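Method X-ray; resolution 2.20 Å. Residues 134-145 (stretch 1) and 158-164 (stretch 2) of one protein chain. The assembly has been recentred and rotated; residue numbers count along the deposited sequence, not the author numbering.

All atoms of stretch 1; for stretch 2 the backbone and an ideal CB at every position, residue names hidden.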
# COMPACT_ATOMS: atom_id res chain seq x y z
N GLY A 134 -0.50 9.98 -6.36
CA GLY A 134 -0.66 10.79 -5.16
C GLY A 134 0.61 10.93 -4.34
O GLY A 134 1.72 10.67 -4.82
N MET A 135 0.45 11.34 -3.08
CA MET A 135 1.58 11.52 -2.18
C MET A 135 1.32 10.99 -0.76
O MET A 135 1.58 11.68 0.23
CB MET A 135 1.93 13.01 -2.10
CG MET A 135 0.71 13.90 -1.91
SD MET A 135 1.14 15.56 -1.37
CE MET A 135 2.06 16.16 -2.78
N PRO A 136 0.82 9.75 -0.65
CA PRO A 136 0.56 9.19 0.68
C PRO A 136 1.81 9.16 1.57
O PRO A 136 1.74 9.48 2.75
CB PRO A 136 0.01 7.80 0.38
CG PRO A 136 0.67 7.44 -0.91
CD PRO A 136 0.57 8.74 -1.69
N LEU A 137 2.94 8.77 1.00
CA LEU A 137 4.17 8.71 1.77
C LEU A 137 4.69 10.10 2.12
O LEU A 137 5.30 10.30 3.17
CB LEU A 137 5.25 7.91 1.02
CG LEU A 137 5.03 6.39 1.01
CD1 LEU A 137 6.19 5.71 0.30
CD2 LEU A 137 4.91 5.87 2.45
N GLY A 138 4.43 11.07 1.24
CA GLY A 138 4.86 12.43 1.49
C GLY A 138 4.13 12.97 2.71
O GLY A 138 4.65 13.82 3.44
N MET A 139 2.91 12.47 2.93
CA MET A 139 2.09 12.90 4.06
C MET A 139 2.47 12.10 5.31
O MET A 139 2.41 12.61 6.43
CB MET A 139 0.61 12.69 3.74
CG MET A 139 0.14 13.46 2.52
SD MET A 139 -1.59 13.13 2.17
CE MET A 139 -2.30 13.72 3.68
N VAL A 140 2.84 10.84 5.11
CA VAL A 140 3.24 10.00 6.23
C VAL A 140 4.57 10.50 6.77
O VAL A 140 4.81 10.48 7.98
CB VAL A 140 3.40 8.52 5.80
CG1 VAL A 140 4.20 7.74 6.83
CG2 VAL A 140 2.02 7.88 5.63
N LEU A 141 5.43 10.96 5.86
CA LEU A 141 6.76 11.46 6.22
C LEU A 141 6.79 12.96 6.55
O LEU A 141 7.83 13.49 6.94
CB LEU A 141 7.73 11.19 5.09
CG LEU A 141 8.06 9.73 4.76
CD1 LEU A 141 8.93 9.69 3.51
CD2 LEU A 141 8.76 9.08 5.94
N ASN A 142 5.66 13.64 6.39
CA ASN A 142 5.59 15.07 6.67
C ASN A 142 6.47 15.92 5.77
O ASN A 142 7.02 16.93 6.21
CB ASN A 142 5.94 15.36 8.13
CG ASN A 142 4.72 15.41 9.02
OD1 ASN A 142 4.13 14.38 9.34
ND2 ASN A 142 4.33 16.62 9.40
N ARG A 143 6.61 15.51 4.52
CA ARG A 143 7.40 16.26 3.55
C ARG A 143 6.49 16.62 2.39
O ARG A 143 6.81 16.39 1.23
CB ARG A 143 8.59 15.42 3.06
CG ARG A 143 9.62 15.13 4.14
CD ARG A 143 10.11 16.42 4.78
NE ARG A 143 10.73 17.32 3.82
CZ ARG A 143 11.95 17.16 3.31
NH1 ARG A 143 12.69 16.13 3.67
NH2 ARG A 143 12.42 18.03 2.42
N VAL A 144 5.34 17.20 2.73
CA VAL A 144 4.34 17.59 1.75
C VAL A 144 4.83 18.58 0.69
O VAL A 144 4.50 18.43 -0.49
CB VAL A 144 3.09 18.19 2.45
CG1 VAL A 144 2.07 18.62 1.42
CG2 VAL A 144 2.49 17.15 3.40
N ARG A 145 5.61 19.57 1.09
CA ARG A 145 6.12 20.55 0.13
C ARG A 145 7.21 19.95 -0.75
O ARG A 145 8.40 20.10 -0.48
CB ARG A 145 6.66 21.78 0.87
CG ARG A 145 7.24 22.84 -0.05
CD ARG A 145 7.94 23.92 0.76
NE ARG A 145 8.87 24.69 -0.06
CZ ARG A 145 9.84 25.45 0.44
NH1 ARG A 145 10.01 25.53 1.76
NH2 ARG A 145 10.65 26.12 -0.36
N UNK A 158 -2.91 23.67 7.92
CA UNK A 158 -3.89 22.71 7.47
C UNK A 158 -3.21 21.36 7.20
O UNK A 158 -3.69 20.32 7.64
CB UNK A 158 -4.61 23.22 6.22
N UNK A 159 -2.10 21.40 6.48
CA UNK A 159 -1.36 20.17 6.18
C UNK A 159 -0.84 19.48 7.44
O UNK A 159 -0.88 18.25 7.53
CB UNK A 159 -0.19 20.48 5.25
N UNK A 160 -0.36 20.26 8.40
CA UNK A 160 0.15 19.69 9.63
C UNK A 160 -1.02 19.02 10.34
O UNK A 160 -0.86 17.99 10.97
CB UNK A 160 0.81 20.75 10.51
N UNK A 161 -2.20 19.62 10.21
CA UNK A 161 -3.41 19.08 10.82
C UNK A 161 -3.71 17.72 10.19
O UNK A 161 -3.96 16.74 10.89
CB UNK A 161 -4.59 20.04 10.65
N UNK A 162 -3.67 17.67 8.87
CA UNK A 162 -3.95 16.46 8.11
C UNK A 162 -2.92 15.34 8.32
O UNK A 162 -3.29 14.22 8.69
CB UNK A 162 -4.02 16.81 6.62
N UNK A 163 -1.64 15.64 8.09
CA UNK A 163 -0.56 14.66 8.26
C UNK A 163 -0.56 14.13 9.67
O UNK A 163 0.02 13.08 9.96
CB UNK A 163 0.80 15.28 7.93
N UNK A 164 -1.13 14.82 10.57
CA UNK A 164 -1.30 14.37 11.85
C UNK A 164 -2.50 13.58 12.27
O UNK A 164 -2.57 13.24 13.32
CB UNK A 164 -1.21 15.61 12.74

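Residues 158-163 carry helical backbone angles, and the axis of this helix runs at 95° to that of helix 136-140, with a closest approach of 10.4 Å. Of the CA atoms in the two stretches, those of M139 and position 163 come nearest each other; elsewhere side chains make the contact.

At position 158 the ideal CB has no atom of stretch 1 within 5.5 Å. Stretch 1 therefore sets no preference beyond compatibility with a helix, and small, polar or charged residues would all serve. The deposited residue is A158, which makes no contact with stretch 1; its carbonyl O accepts a backbone hydrogen bond from the N of position 162, at 2.9 Å.

Position 159 is more informative. Its CA-to-CB bond points toward stretch 1, and the ideal CB lies 4.7 Å from V144 CG2. The CA of position 159 is 7.7 Å from V144 CA, leaving room for a side chain of some size. M135 SD lies ahead and to one side, and M139 CE off to the side, both within reach of a long or broad side chain. The lining is apolar, without a charge to answer, so leucine, methionine, phenylalanine or tryptophan are all reasonable. W159 is found, with chi1 at -82° (m). V144 CG1 sits over one face of the indole, 3.4 Å from the centroid of the six-membered ring of W159 and only 10° off its normal, a CH-pi contact. The methionines approach differently: M135 SD is 4.2 Å from W159 CH2, obliquely placed, and M139 CE is 4.0 Å from W159 CZ3. The large ring thus reaches three residues of stretch 1 from one helical position.

Position 160 points sideways, with nothing of stretch 1 within 5.5 Å of its ideal CB; a polar residue would be an easy choice, though not a required one. It is Q160, with chi1 t. Position 161 is likewise out of reach and leaves the choice open; K161 occupies it without touching stretch 1.

At position 162 CA-to-CB again points sideways, but the ideal CB is 4.6 Å from M139 CE. A branched or flexible apolar side chain could close that distance; leucine, isoleucine and methionine are candidates. L162, with chi1 t and chi2 p, does so: its CD2 packs 3.3 Å from M139 CE, a tight apolar contact.

Position 163 is the most confined. The CA of position 163 lies 5.3 Å from M139 CA. Its CB points toward stretch 1, and the ideal CB is 3.5 Å from M139 O and 3.7 Å from N142 OD1. Such proximity favours a small residue: alanine, serine or cysteine. C163, with chi1 m, places SG 3.5 Å from V144 CG2 and 4.1 Å from M139 CB, so the sulfur packs against apolar atoms. Close by, the O of water 1 lies 2.8 Å from C163 O and 3.1 Å from V140 O and is placed to donate to each, though it has more acceptors in reach than protons; in that qualified sense it bridges the two backbones, which share no direct hydrogen bond.

Position 164 directs its CB away from stretch 1, so many residues would suit; S164 makes no contact there.

Stretch 2, residues 158-164: AWQKLCS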
# COMPACT_ATOMS: atom_id res chain seq x y z
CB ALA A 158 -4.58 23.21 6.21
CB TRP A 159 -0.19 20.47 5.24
CG TRP A 159 -0.62 20.54 3.82
CD1 TRP A 159 -0.86 21.66 3.09
CD2 TRP A 159 -0.91 19.43 2.97
NE1 TRP A 159 -1.28 21.32 1.82
CE2 TRP A 159 -1.32 19.95 1.72
CE3 TRP A 159 -0.86 18.03 3.13
CZ2 TRP A 159 -1.68 19.14 0.65
CZ3 TRP A 159 -1.22 17.22 2.06
CH2 TRP A 159 -1.63 17.78 0.83
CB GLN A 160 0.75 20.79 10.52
CG GLN A 160 1.38 20.28 11.81
CD GLN A 160 0.37 19.92 12.89
OE1 GLN A 160 0.71 19.27 13.88
NE2 GLN A 160 -0.87 20.36 12.71
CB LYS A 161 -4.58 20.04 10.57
CG LYS A 161 -5.88 19.66 11.27
CD LYS A 161 -7.11 20.20 10.53
CE LYS A 161 -7.13 21.72 10.45
NZ LYS A 161 -8.30 22.21 9.65
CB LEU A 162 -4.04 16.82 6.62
CG LEU A 162 -4.22 15.68 5.61
CD1 LEU A 162 -5.50 14.92 5.93
CD2 LEU A 162 -4.27 16.26 4.21
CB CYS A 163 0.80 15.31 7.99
SG CYS A 163 1.02 15.89 6.32
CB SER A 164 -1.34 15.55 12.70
OG SER A 164 -0.25 15.54 13.43
O HOH W 1 2.39 11.67 9.50
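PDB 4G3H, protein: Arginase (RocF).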